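Side-chain contacts in monomethylamine methyltransferase MtmB1 (PDB 1NTH), which catalyses transfer of the methyl group of monomethylamine to the corrinoid cofactor of MtmC in methanogenesis from methylamine: residues R4-C9 with I91-N96; I283-V286 with S290-W293; M386-R391 with G446-L451. All coordinates share one frame; numbering follows the deposited sequence.

Overall arrangement
The chain is built round a TIM barrel. Contacts 1 and 2 are neighbours, with centres 10 Å apart, on one side of the chain's centre. They touch directly: I91 CG2 of contact 1 lies 3.7 Å from I283 CG2 of contact 2. F7 of the arm and I91 of helix 88-95 pack on helix 271-288, which leads into strand 293-300. Both contacts also touch a second subunit. Contact 3 joins two helices on the opposite side. Its centre is 41 Å from that of contact 1 and 31 Å from that of contact 2. Its nearest atoms are about 11 Å from contact 2. None of the segments includes the pyrrolysine that marks this enzyme.

Contact 1. Residues R4-C9 with I91-N96; sequences RKSFDC and IWDAIN
S6 and D93 tie the N-terminal arm, just before helix 9-18, to helix 88-95. The bond is between a hydroxyl and a carboxylate. Along helix 88-95, I91 points away from the arm and packs on I283 and L287 of helix 271-288, and A94 and F7 touch the same L287. D93 makes the contact. Its CG is anti to the backbone N (chi1 172°), which carries the carboxylate out to the arm. S6 OG donates to D93 OD1 at 2.7 Å. The hydroxyl comes in on the syn side of this oxygen, 22° out of the carboxylate plane. D93 OD2 stays farther off, 3.6 Å from S6 OG. OD1 has a second donor: a water bonds to D93 OD1 at 2.7 Å and accepts from F7 N at 3.0 Å. F7 N itself is too far from OD1 for a direct bond, and the water spans the distance.

The S6-F7 peptide is held at both ends. K5 NZ donates to S6 O at 2.8 Å, nearly in line with the carbonyl. The same amine forms a salt bridge with D8 OD2 at 2.9 Å, meeting it from above the carboxylate plane, and a further one with D11.

A buried carboxylate oxygen is thus satisfied by a hydroxyl and a water, as would suit an ionised D93. Through one hydroxyl S6 links helix 88-95 of its own chain to the neighbouring subunit: OG donates to D93 and accepts from K151 N of that subunit.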
ATOM      1  N   ARG A   4       2.427   3.527 -39.118  1.00 24.06           N
ATOM      2  CA  ARG A   4       1.094   3.961 -38.717  1.00 25.51           C
ATOM      3  C   ARG A   4       1.062   4.171 -37.207  1.00 25.14           C
ATOM      4  O   ARG A   4       0.602   5.202 -36.719  1.00 24.37           O
ATOM      5  CB  ARG A   4       0.030   2.934 -39.125  1.00 29.20           C
ATOM      6  CG  ARG A   4      -1.393   3.450 -38.921  1.00 33.67           C
ATOM      7  CD  ARG A   4      -2.450   2.560 -39.565  1.00 38.20           C
ATOM      8  NE  ARG A   4      -2.722   1.348 -38.797  1.00 42.98           N
ATOM      9  CZ  ARG A   4      -3.939   0.971 -38.412  1.00 45.53           C
ATOM     10  NH1 ARG A   4      -4.995   1.712 -38.722  1.00 47.61           N
ATOM     11  NH2 ARG A   4      -4.103  -0.148 -37.719  1.00 47.56           N
ATOM     12  N   LYS A   5       1.562   3.186 -36.470  1.00 24.33           N
ATOM     13  CA  LYS A   5       1.612   3.267 -35.016  1.00 22.98           C
ATOM     14  C   LYS A   5       2.722   2.351 -34.530  1.00 21.48           C
ATOM     15  O   LYS A   5       3.113   1.420 -35.239  1.00 20.35           O
ATOM     16  CB  LYS A   5       0.278   2.823 -34.401  1.00 23.90           C
ATOM     17  CG  LYS A   5      -0.075   1.361 -34.655  1.00 26.36           C
ATOM     18  CD  LYS A   5      -1.367   0.950 -33.951  1.00 27.24           C
ATOM     19  CE  LYS A   5      -1.217   0.930 -32.431  1.00 27.74           C
ATOM     20  NZ  LYS A   5      -0.231  -0.094 -31.972  1.00 27.62           N
ATOM     21  N   SER A   6       3.246   2.614 -33.337  1.00 20.11           N
ATOM     22  CA  SER A   6       4.292   1.755 -32.802  1.00 18.83           C
ATOM     23  C   SER A   6       3.694   0.357 -32.734  1.00 17.85           C
ATOM     24  O   SER A   6       2.584   0.167 -32.235  1.00 18.44           O
ATOM     25  CB  SER A   6       4.726   2.225 -31.412  1.00 19.05           C
ATOM     26  OG  SER A   6       5.399   3.472 -31.491  1.00 18.13           O
ATOM     27  N   PHE A   7       4.433  -0.619 -33.241  1.00 17.31           N
ATOM     28  CA  PHE A   7       3.958  -1.994 -33.271  1.00 18.16           C
ATOM     29  C   PHE A   7       3.819  -2.634 -31.891  1.00 18.10           C
ATOM     30  O   PHE A   7       4.657  -2.430 -31.016  1.00 18.49           O
ATOM     31  CB  PHE A   7       4.911  -2.838 -34.119  1.00 17.17           C
ATOM     32  CG  PHE A   7       4.392  -4.211 -34.421  1.00 17.35           C
ATOM     33  CD1 PHE A   7       3.627  -4.441 -35.560  1.00 19.67           C
ATOM     34  CD2 PHE A   7       4.639  -5.265 -33.553  1.00 17.10           C
ATOM     35  CE1 PHE A   7       3.115  -5.708 -35.825  1.00 17.82           C
ATOM     36  CE2 PHE A   7       4.131  -6.534 -33.807  1.00 18.32           C
ATOM     37  CZ  PHE A   7       3.368  -6.755 -34.948  1.00 18.64           C
ATOM     38  N   ASP A   8       2.751  -3.403 -31.703  1.00 18.14           N
ATOM     39  CA  ASP A   8       2.536  -4.114 -30.446  1.00 19.39           C
ATOM     40  C   ASP A   8       1.828  -5.446 -30.684  1.00 19.73           C
ATOM     41  O   ASP A   8       1.471  -5.777 -31.819  1.00 19.02           O
ATOM     42  CB  ASP A   8       1.754  -3.256 -29.435  1.00 20.09           C
ATOM     43  CG  ASP A   8       0.403  -2.806 -29.952  1.00 23.01           C
ATOM     44  OD1 ASP A   8      -0.228  -3.556 -30.726  1.00 21.79           O
ATOM     45  OD2 ASP A   8      -0.039  -1.699 -29.563  1.00 24.40           O
ATOM     46  N   CYS A   9       1.641  -6.207 -29.610  1.00 18.55           N
ATOM     47  CA  CYS A   9       1.001  -7.518 -29.682  1.00 18.40           C
ATOM     48  C   CYS A   9      -0.378  -7.494 -30.336  1.00 18.22           C
ATOM     49  O   CYS A   9      -0.806  -8.488 -30.926  1.00 18.83           O
ATOM     50  CB  CYS A   9       0.900  -8.131 -28.278  1.00 17.85           C
ATOM     51  SG  CYS A   9       0.040  -7.096 -27.058  1.00 20.61           S
ATOM     52  N   ILE A  91      10.272  -1.409 -37.457  1.00 16.00           N
ATOM     53  CA  ILE A  91      11.384  -2.036 -36.760  1.00 16.54           C
ATOM     54  C   ILE A  91      12.291  -0.983 -36.127  1.00 17.60           C
ATOM     55  O   ILE A  91      12.727  -1.140 -34.984  1.00 16.91           O
ATOM     56  CB  ILE A  91      12.212  -2.937 -37.709  1.00 16.44           C
ATOM     57  CG1 ILE A  91      11.315  -4.047 -38.272  1.00 17.48           C
ATOM     58  CG2 ILE A  91      13.382  -3.560 -36.949  1.00 18.63           C
ATOM     59  CD1 ILE A  91      12.019  -4.975 -39.254  1.00 16.71           C
ATOM     60  N   TRP A  92      12.572   0.095 -36.855  1.00 16.67           N
ATOM     61  CA  TRP A  92      13.429   1.145 -36.311  1.00 17.85           C
ATOM     62  C   TRP A  92      12.782   1.863 -35.130  1.00 17.85           C
ATOM     63  O   TRP A  92      13.470   2.250 -34.185  1.00 18.13           O
ATOM     64  CB  TRP A  92      13.813   2.149 -37.402  1.00 19.21           C
ATOM     65  CG  TRP A  92      14.994   1.685 -38.199  1.00 21.73           C
ATOM     66  CD1 TRP A  92      15.033   1.422 -39.540  1.00 23.82           C
ATOM     67  CD2 TRP A  92      16.305   1.396 -37.694  1.00 22.56           C
ATOM     68  NE1 TRP A  92      16.287   0.983 -39.900  1.00 24.46           N
ATOM     69  CE2 TRP A  92      17.087   0.958 -38.786  1.00 24.16           C
ATOM     70  CE3 TRP A  92      16.893   1.463 -36.423  1.00 23.95           C
ATOM     71  CZ2 TRP A  92      18.429   0.589 -38.647  1.00 25.53           C
ATOM     72  CZ3 TRP A  92      18.230   1.096 -36.284  1.00 25.92           C
ATOM     73  CH2 TRP A  92      18.981   0.662 -37.392  1.00 24.90           C
ATOM     74  N   ASP A  93      11.466   2.043 -35.184  1.00 17.78           N
ATOM     75  CA  ASP A  93      10.757   2.696 -34.087  1.00 17.11           C
ATOM     76  C   ASP A  93      10.952   1.868 -32.818  1.00 17.59           C
ATOM     77  O   ASP A  93      11.141   2.413 -31.734  1.00 17.94           O
ATOM     78  CB  ASP A  93       9.265   2.821 -34.419  1.00 17.46           C
ATOM     79  CG  ASP A  93       8.436   3.316 -33.239  1.00 18.50           C
ATOM     80  OD1 ASP A  93       7.573   2.549 -32.768  1.00 18.75           O
ATOM     81  OD2 ASP A  93       8.647   4.465 -32.787  1.00 19.79           O
ATOM     82  N   ALA A  94      10.925   0.546 -32.958  1.00 16.53           N
ATOM     83  CA  ALA A  94      11.112  -0.335 -31.810  1.00 16.95           C
ATOM     84  C   ALA A  94      12.550  -0.269 -31.301  1.00 16.89           C
ATOM     85  O   ALA A  94      12.784  -0.088 -30.107  1.00 17.74           O
ATOM     86  CB  ALA A  94      10.751  -1.774 -32.184  1.00 17.26           C
ATOM     87  N   ILE A  95      13.513  -0.414 -32.206  1.00 16.00           N
ATOM     88  CA  ILE A  95      14.921  -0.373 -31.822  1.00 15.57           C
ATOM     89  C   ILE A  95      15.321   0.977 -31.227  1.00 16.99           C
ATOM     90  O   ILE A  95      16.091   1.034 -30.265  1.00 18.02           O
ATOM     91  CB  ILE A  95      15.838  -0.669 -33.031  1.00 17.60           C
ATOM     92  CG1 ILE A  95      15.621  -2.107 -33.503  1.00 18.20           C
ATOM     93  CG2 ILE A  95      17.302  -0.452 -32.650  1.00 18.36           C
ATOM     94  CD1 ILE A  95      16.396  -2.451 -34.765  1.00 20.27           C
ATOM     95  N   ASN A  96      14.788   2.057 -31.791  1.00 16.58           N
ATOM     96  CA  ASN A  96      15.119   3.401 -31.323  1.00 17.27           C
ATOM     97  C   ASN A  96      14.486   3.785 -29.992  1.00 18.80           C
ATOM     98  O   ASN A  96      14.802   4.838 -29.437  1.00 20.63           O
ATOM     99  CB  ASN A  96      14.723   4.446 -32.373  1.00 18.23           C
ATOM    100  CG  ASN A  96      15.608   4.405 -33.605  1.00 16.83           C
ATOM    101  OD1 ASN A  96      16.802   4.128 -33.511  1.00 20.40           O
ATOM    102  ND2 ASN A  96      15.031   4.704 -34.764  1.00 19.72           N
TER
HETATM  103  O   HOH W   1       7.291   0.029 -33.751  1.00 18.92           O

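Contact 2. Residues I283-V286 with S290-W293; sequences INAV and SASW
A285 and A291 meet where helix 271-288 turns into strand 293-300. A291 N donates to A285 O at 3.1 Å, with an N-H...O angle of 163°. The donor is tilted from the carbonyl plane. The methyl of A291 points at the helix: A291 CB is 3.3 Å from A285 O and 4.1 Å from A285 CB. This close approach is consistent with the small size of both side chains.

S290 makes the turn, with positive phi (51°). Its CB points away from the helix segment, and its OG bonds to K250 NZ, while S290 O takes a bond from R108 of a neighbouring subunit. The turn belongs to a beta-alpha-beta unit of the TIM barrel. Helix 271-288 crosses over from strand 255-259 to the parallel strand 293-300, and W293 pairs with I256 and D258 through its backbone.

V286 sets its CG1 anti to its own carbonyl carbon (chi1 -59°). CG2 then sits between the backbone N and the carbonyl carbon. From this position V286 CG1 lies 4.1 Å from A291 O, a loose contact. A water also lies 3.0 Å from A291 O. Its link to V286 O is weak.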
ATOM      1  N   ILE A 283      15.986  -8.431 -31.841  1.00 16.03           N
ATOM      2  CA  ILE A 283      15.230  -7.286 -32.332  1.00 15.18           C
ATOM      3  C   ILE A 283      13.722  -7.542 -32.220  1.00 15.75           C
ATOM      4  O   ILE A 283      12.961  -6.665 -31.810  1.00 16.11           O
ATOM      5  CB  ILE A 283      15.596  -6.972 -33.812  1.00 14.86           C
ATOM      6  CG1 ILE A 283      17.062  -6.525 -33.902  1.00 14.94           C
ATOM      7  CG2 ILE A 283      14.689  -5.879 -34.358  1.00 16.15           C
ATOM      8  CD1 ILE A 283      17.589  -6.382 -35.340  1.00 17.15           C
ATOM      9  N   ASN A 284      13.287  -8.746 -32.576  1.00 14.76           N
ATOM     10  CA  ASN A 284      11.866  -9.076 -32.503  1.00 15.26           C
ATOM     11  C   ASN A 284      11.340  -8.953 -31.069  1.00 16.35           C
ATOM     12  O   ASN A 284      10.170  -8.642 -30.856  1.00 16.74           O
ATOM     13  CB  ASN A 284      11.619 -10.497 -33.020  1.00 17.22           C
ATOM     14  CG  ASN A 284      10.148 -10.784 -33.233  1.00 16.47           C
ATOM     15  OD1 ASN A 284       9.456 -10.023 -33.907  1.00 18.92           O
ATOM     16  ND2 ASN A 284       9.660 -11.884 -32.664  1.00 18.50           N
ATOM     17  N   ALA A 285      12.210  -9.186 -30.093  1.00 15.20           N
ATOM     18  CA  ALA A 285      11.823  -9.104 -28.689  1.00 16.50           C
ATOM     19  C   ALA A 285      11.242  -7.739 -28.325  1.00 15.71           C
ATOM     20  O   ALA A 285      10.227  -7.657 -27.636  1.00 16.15           O
ATOM     21  CB  ALA A 285      13.026  -9.403 -27.799  1.00 14.07           C
ATOM     22  N   VAL A 286      11.877  -6.668 -28.789  1.00 17.44           N
ATOM     23  CA  VAL A 286      11.403  -5.326 -28.453  1.00 17.69           C
ATOM     24  C   VAL A 286      10.296  -4.830 -29.374  1.00 20.31           C
ATOM     25  O   VAL A 286       9.696  -3.781 -29.143  1.00 22.35           O
ATOM     26  CB  VAL A 286      12.573  -4.307 -28.458  1.00 18.12           C
ATOM     27  CG1 VAL A 286      13.628  -4.741 -27.455  1.00 18.24           C
ATOM     28  CG2 VAL A 286      13.189  -4.193 -29.855  1.00 20.11           C
ATOM     29  N   SER A 290       7.347  -6.279 -26.748  1.00 16.89           N
ATOM     30  CA  SER A 290       7.499  -5.072 -25.930  1.00 18.57           C
ATOM     31  C   SER A 290       8.431  -5.384 -24.760  1.00 17.38           C
ATOM     32  O   SER A 290       8.264  -4.865 -23.656  1.00 17.70           O
ATOM     33  CB  SER A 290       6.140  -4.610 -25.391  1.00 19.19           C
ATOM     34  OG  SER A 290       5.271  -4.221 -26.444  1.00 20.54           O
ATOM     35  N   ALA A 291       9.423  -6.227 -25.016  1.00 15.35           N
ATOM     36  CA  ALA A 291      10.360  -6.645 -23.977  1.00 14.42           C
ATOM     37  C   ALA A 291      11.178  -5.541 -23.319  1.00 14.94           C
ATOM     38  O   ALA A 291      11.561  -4.559 -23.961  1.00 15.03           O
ATOM     39  CB  ALA A 291      11.310  -7.701 -24.537  1.00 16.20           C
ATOM     40  N   SER A 292      11.435  -5.724 -22.024  1.00 14.05           N
ATOM     41  CA  SER A 292      12.270  -4.811 -21.256  1.00 14.06           C
ATOM     42  C   SER A 292      13.688  -5.314 -21.511  1.00 13.32           C
ATOM     43  O   SER A 292      14.633  -4.537 -21.595  1.00 13.94           O
ATOM     44  CB  SER A 292      11.951  -4.903 -19.763  1.00 13.83           C
ATOM     45  OG  SER A 292      10.640  -4.440 -19.494  1.00 14.58           O
ATOM     46  N   TRP A 293      13.825  -6.635 -21.605  1.00 13.70           N
ATOM     47  CA  TRP A 293      15.108  -7.250 -21.914  1.00 12.95           C
ATOM     48  C   TRP A 293      14.878  -8.592 -22.599  1.00 13.20           C
ATOM     49  O   TRP A 293      13.787  -9.162 -22.519  1.00 13.59           O
ATOM     50  CB  TRP A 293      16.000  -7.403 -20.664  1.00 13.89           C
ATOM     51  CG  TRP A 293      15.540  -8.331 -19.566  1.00 12.91           C
ATOM     52  CD1 TRP A 293      14.592  -8.078 -18.614  1.00 13.83           C
ATOM     53  CD2 TRP A 293      16.123  -9.597 -19.222  1.00 13.65           C
ATOM     54  NE1 TRP A 293      14.561  -9.096 -17.687  1.00 14.68           N
ATOM     55  CE2 TRP A 293      15.490 -10.043 -18.038  1.00 13.58           C
ATOM     56  CE3 TRP A 293      17.124 -10.393 -19.795  1.00 14.96           C
ATOM     57  CZ2 TRP A 293      15.827 -11.253 -17.417  1.00 14.35           C
ATOM     58  CZ3 TRP A 293      17.459 -11.597 -19.178  1.00 15.68           C
ATOM     59  CH2 TRP A 293      16.811 -12.014 -17.999  1.00 13.91           C
TER
HETATM   60  O   HOH W   2      10.161  -2.867 -25.958  1.00 24.96           O

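Contact 3. Residues M386-R391 with G446-L451; sequences MGEVAR and GARKKL
A salt-bridge network of E388, R391 and R448 joins helix 380-393 to the C-terminal helix 438-454. The two segments run almost parallel, 18° apart, with axes 12.2 Å from each other. Long side chains make the polar bridge. E388 points at the other helix, and its chain bends at chi2. R448 stays extended from CG to NE and crosses it at about a right angle. R448 NH2 donates to E388 OE2 at 2.9 Å. R448 NE makes a second, weak bond to E388 OE1 at 3.3 Å. The carboxylate and guanidinium planes are only 20° apart but offset: R448 NH2 comes to OE2 from above the carboxylate plane.

R391, one turn on from E388, adds a third bond. Its NH2 donates to E388 OE2 at 3.0 Å on the anti side, tilted well out of the carboxylate plane, and the bond is almost straight (171°). Both arginines reach OE2 from the same face. E388 OE1 also bonds to Y444, R391 NH2 to F458 O, and R391 NH1 forms a salt bridge with E152. With an alanine in place of E388, R448 is likely to lose both bonds and to face R391 with no carboxylate between them.

Beside the network, V389 CG2 packs on L451 CD1 at 3.9 Å. Helix 380-393 packs on strand 363-366 of the TIM barrel through M386 and A390, and the C-terminal helix 438-454 lies against it, held by the shared carboxylate.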
ATOM      1  N   MET A 386      29.431 -19.331 -11.634  1.00 17.93           N
ATOM      2  CA  MET A 386      29.015 -18.446 -12.715  1.00 18.52           C
ATOM      3  C   MET A 386      29.323 -17.001 -12.321  1.00 17.71           C
ATOM      4  O   MET A 386      29.854 -16.227 -13.121  1.00 18.05           O
ATOM      5  CB  MET A 386      27.514 -18.632 -12.983  1.00 19.54           C
ATOM      6  CG  MET A 386      26.947 -17.791 -14.118  1.00 21.19           C
ATOM      7  SD  MET A 386      25.197 -18.161 -14.441  1.00 22.18           S
ATOM      8  CE  MET A 386      24.403 -17.335 -13.058  1.00 21.92           C
ATOM      9  N   GLY A 387      29.013 -16.655 -11.074  1.00 17.20           N
ATOM     10  CA  GLY A 387      29.258 -15.308 -10.590  1.00 16.41           C
ATOM     11  C   GLY A 387      30.724 -14.959 -10.393  1.00 17.65           C
ATOM     12  O   GLY A 387      31.157 -13.869 -10.763  1.00 18.59           O
ATOM     13  N   GLU A 388      31.495 -15.871  -9.804  1.00 17.21           N
ATOM     14  CA  GLU A 388      32.917 -15.609  -9.581  1.00 17.62           C
ATOM     15  C   GLU A 388      33.658 -15.443 -10.901  1.00 17.00           C
ATOM     16  O   GLU A 388      34.534 -14.588 -11.035  1.00 17.37           O
ATOM     17  CB  GLU A 388      33.561 -16.743  -8.780  1.00 19.61           C
ATOM     18  CG  GLU A 388      33.241 -16.712  -7.298  1.00 22.72           C
ATOM     19  CD  GLU A 388      34.399 -17.206  -6.450  1.00 24.36           C
ATOM     20  OE1 GLU A 388      34.593 -18.437  -6.349  1.00 25.95           O
ATOM     21  OE2 GLU A 388      35.127 -16.353  -5.897  1.00 26.73           O
ATOM     22  N   VAL A 389      33.299 -16.271 -11.875  1.00 17.61           N
ATOM     23  CA  VAL A 389      33.928 -16.212 -13.183  1.00 17.63           C
ATOM     24  C   VAL A 389      33.573 -14.905 -13.886  1.00 16.66           C
ATOM     25  O   VAL A 389      34.404 -14.325 -14.587  1.00 17.10           O
ATOM     26  CB  VAL A 389      33.508 -17.419 -14.047  1.00 16.63           C
ATOM     27  CG1 VAL A 389      34.006 -17.245 -15.476  1.00 17.58           C
ATOM     28  CG2 VAL A 389      34.087 -18.700 -13.448  1.00 19.56           C
ATOM     29  N   ALA A 390      32.344 -14.432 -13.691  1.00 16.64           N
ATOM     30  CA  ALA A 390      31.927 -13.176 -14.306  1.00 16.93           C
ATOM     31  C   ALA A 390      32.774 -12.034 -13.746  1.00 16.92           C
ATOM     32  O   ALA A 390      33.210 -11.150 -14.483  1.00 17.61           O
ATOM     33  CB  ALA A 390      30.443 -12.919 -14.037  1.00 15.79           C
ATOM     34  N   ARG A 391      33.006 -12.054 -12.437  1.00 16.69           N
ATOM     35  CA  ARG A 391      33.814 -11.019 -11.804  1.00 18.13           C
ATOM     36  C   ARG A 391      35.233 -11.049 -12.368  1.00 17.65           C
ATOM     37  O   ARG A 391      35.808 -10.009 -12.685  1.00 18.85           O
ATOM     38  CB  ARG A 391      33.874 -11.230 -10.288  1.00 17.99           C
ATOM     39  CG  ARG A 391      34.677 -10.158  -9.565  1.00 22.15           C
ATOM     40  CD  ARG A 391      34.858 -10.478  -8.084  1.00 21.14           C
ATOM     41  NE  ARG A 391      35.701 -11.650  -7.875  1.00 23.77           N
ATOM     42  CZ  ARG A 391      35.264 -12.814  -7.404  1.00 24.12           C
ATOM     43  NH1 ARG A 391      33.986 -12.970  -7.091  1.00 22.94           N
ATOM     44  NH2 ARG A 391      36.111 -13.823  -7.246  1.00 24.98           N
ATOM     45  N   GLY A 446      38.928 -27.603  -7.387  1.00 25.24           N
ATOM     46  CA  GLY A 446      39.650 -28.174  -8.507  1.00 25.35           C
ATOM     47  C   GLY A 446      39.373 -27.439  -9.802  1.00 26.47           C
ATOM     48  O   GLY A 446      40.289 -27.160 -10.577  1.00 26.45           O
ATOM     49  N   ALA A 447      38.104 -27.123 -10.036  1.00 25.08           N
ATOM     50  CA  ALA A 447      37.709 -26.418 -11.250  1.00 24.39           C
ATOM     51  C   ALA A 447      38.277 -25.002 -11.260  1.00 23.33           C
ATOM     52  O   ALA A 447      38.771 -24.526 -12.282  1.00 23.87           O
ATOM     53  CB  ALA A 447      36.186 -26.375 -11.352  1.00 23.88           C
ATOM     54  N   ARG A 448      38.209 -24.336 -10.112  1.00 24.42           N
ATOM     55  CA  ARG A 448      38.709 -22.975  -9.987  1.00 25.21           C
ATOM     56  C   ARG A 448      40.204 -22.938 -10.286  1.00 25.82           C
ATOM     57  O   ARG A 448      40.692 -22.028 -10.956  1.00 25.47           O
ATOM     58  CB  ARG A 448      38.450 -22.456  -8.572  1.00 28.17           C
ATOM     59  CG  ARG A 448      38.460 -20.944  -8.432  1.00 32.53           C
ATOM     60  CD  ARG A 448      38.281 -20.565  -6.969  1.00 35.89           C
ATOM     61  NE  ARG A 448      37.800 -19.198  -6.780  1.00 37.90           N
ATOM     62  CZ  ARG A 448      38.504 -18.228  -6.207  1.00 38.75           C
ATOM     63  NH1 ARG A 448      39.732 -18.468  -5.766  1.00 39.48           N
ATOM     64  NH2 ARG A 448      37.970 -17.024  -6.056  1.00 39.39           N
ATOM     65  N   LYS A 449      40.924 -23.938  -9.786  1.00 25.83           N
ATOM     66  CA  LYS A 449      42.364 -24.018 -10.000  1.00 26.80           C
ATOM     67  C   LYS A 449      42.697 -24.110 -11.485  1.00 25.91           C
ATOM     68  O   LYS A 449      43.630 -23.463 -11.958  1.00 26.79           O
ATOM     69  CB  LYS A 449      42.943 -25.228  -9.259  1.00 28.71           C
ATOM     70  CG  LYS A 449      44.439 -25.431  -9.470  1.00 33.48           C
ATOM     71  CD  LYS A 449      45.232 -24.192  -9.083  1.00 36.54           C
ATOM     72  CE  LYS A 449      46.717 -24.378  -9.363  1.00 40.17           C
ATOM     73  NZ  LYS A 449      47.285 -25.515  -8.586  1.00 42.23           N
ATOM     74  N   LYS A 450      41.933 -24.911 -12.220  1.00 25.45           N
ATOM     75  CA  LYS A 450      42.166 -25.062 -13.650  1.00 25.58           C
ATOM     76  C   LYS A 450      41.917 -23.753 -14.386  1.00 25.71           C
ATOM     77  O   LYS A 450      42.614 -23.431 -15.347  1.00 25.22           O
ATOM     78  CB  LYS A 450      41.279 -26.168 -14.226  1.00 26.68           C
ATOM     79  CG  LYS A 450      41.703 -27.559 -13.786  1.00 29.16           C
ATOM     80  CD  LYS A 450      40.978 -28.650 -14.552  1.00 29.90           C
ATOM     81  CE  LYS A 450      41.498 -30.022 -14.146  1.00 31.81           C
ATOM     82  NZ  LYS A 450      40.898 -31.115 -14.956  1.00 33.73           N
ATOM     83  N   LEU A 451      40.924 -22.996 -13.932  1.00 24.63           N
ATOM     84  CA  LEU A 451      40.616 -21.718 -14.561  1.00 24.69           C
ATOM     85  C   LEU A 451      41.743 -20.724 -14.302  1.00 25.21           C
ATOM     86  O   LEU A 451      42.085 -19.921 -15.168  1.00 25.16           O
ATOM     87  CB  LEU A 451      39.286 -21.174 -14.028  1.00 24.32           C
ATOM     88  CG  LEU A 451      38.044 -21.974 -14.439  1.00 24.19           C
ATOM     89  CD1 LEU A 451      36.822 -21.450 -13.699  1.00 24.85           C
ATOM     90  CD2 LEU A 451      37.842 -21.874 -15.948  1.00 24.60           C
TER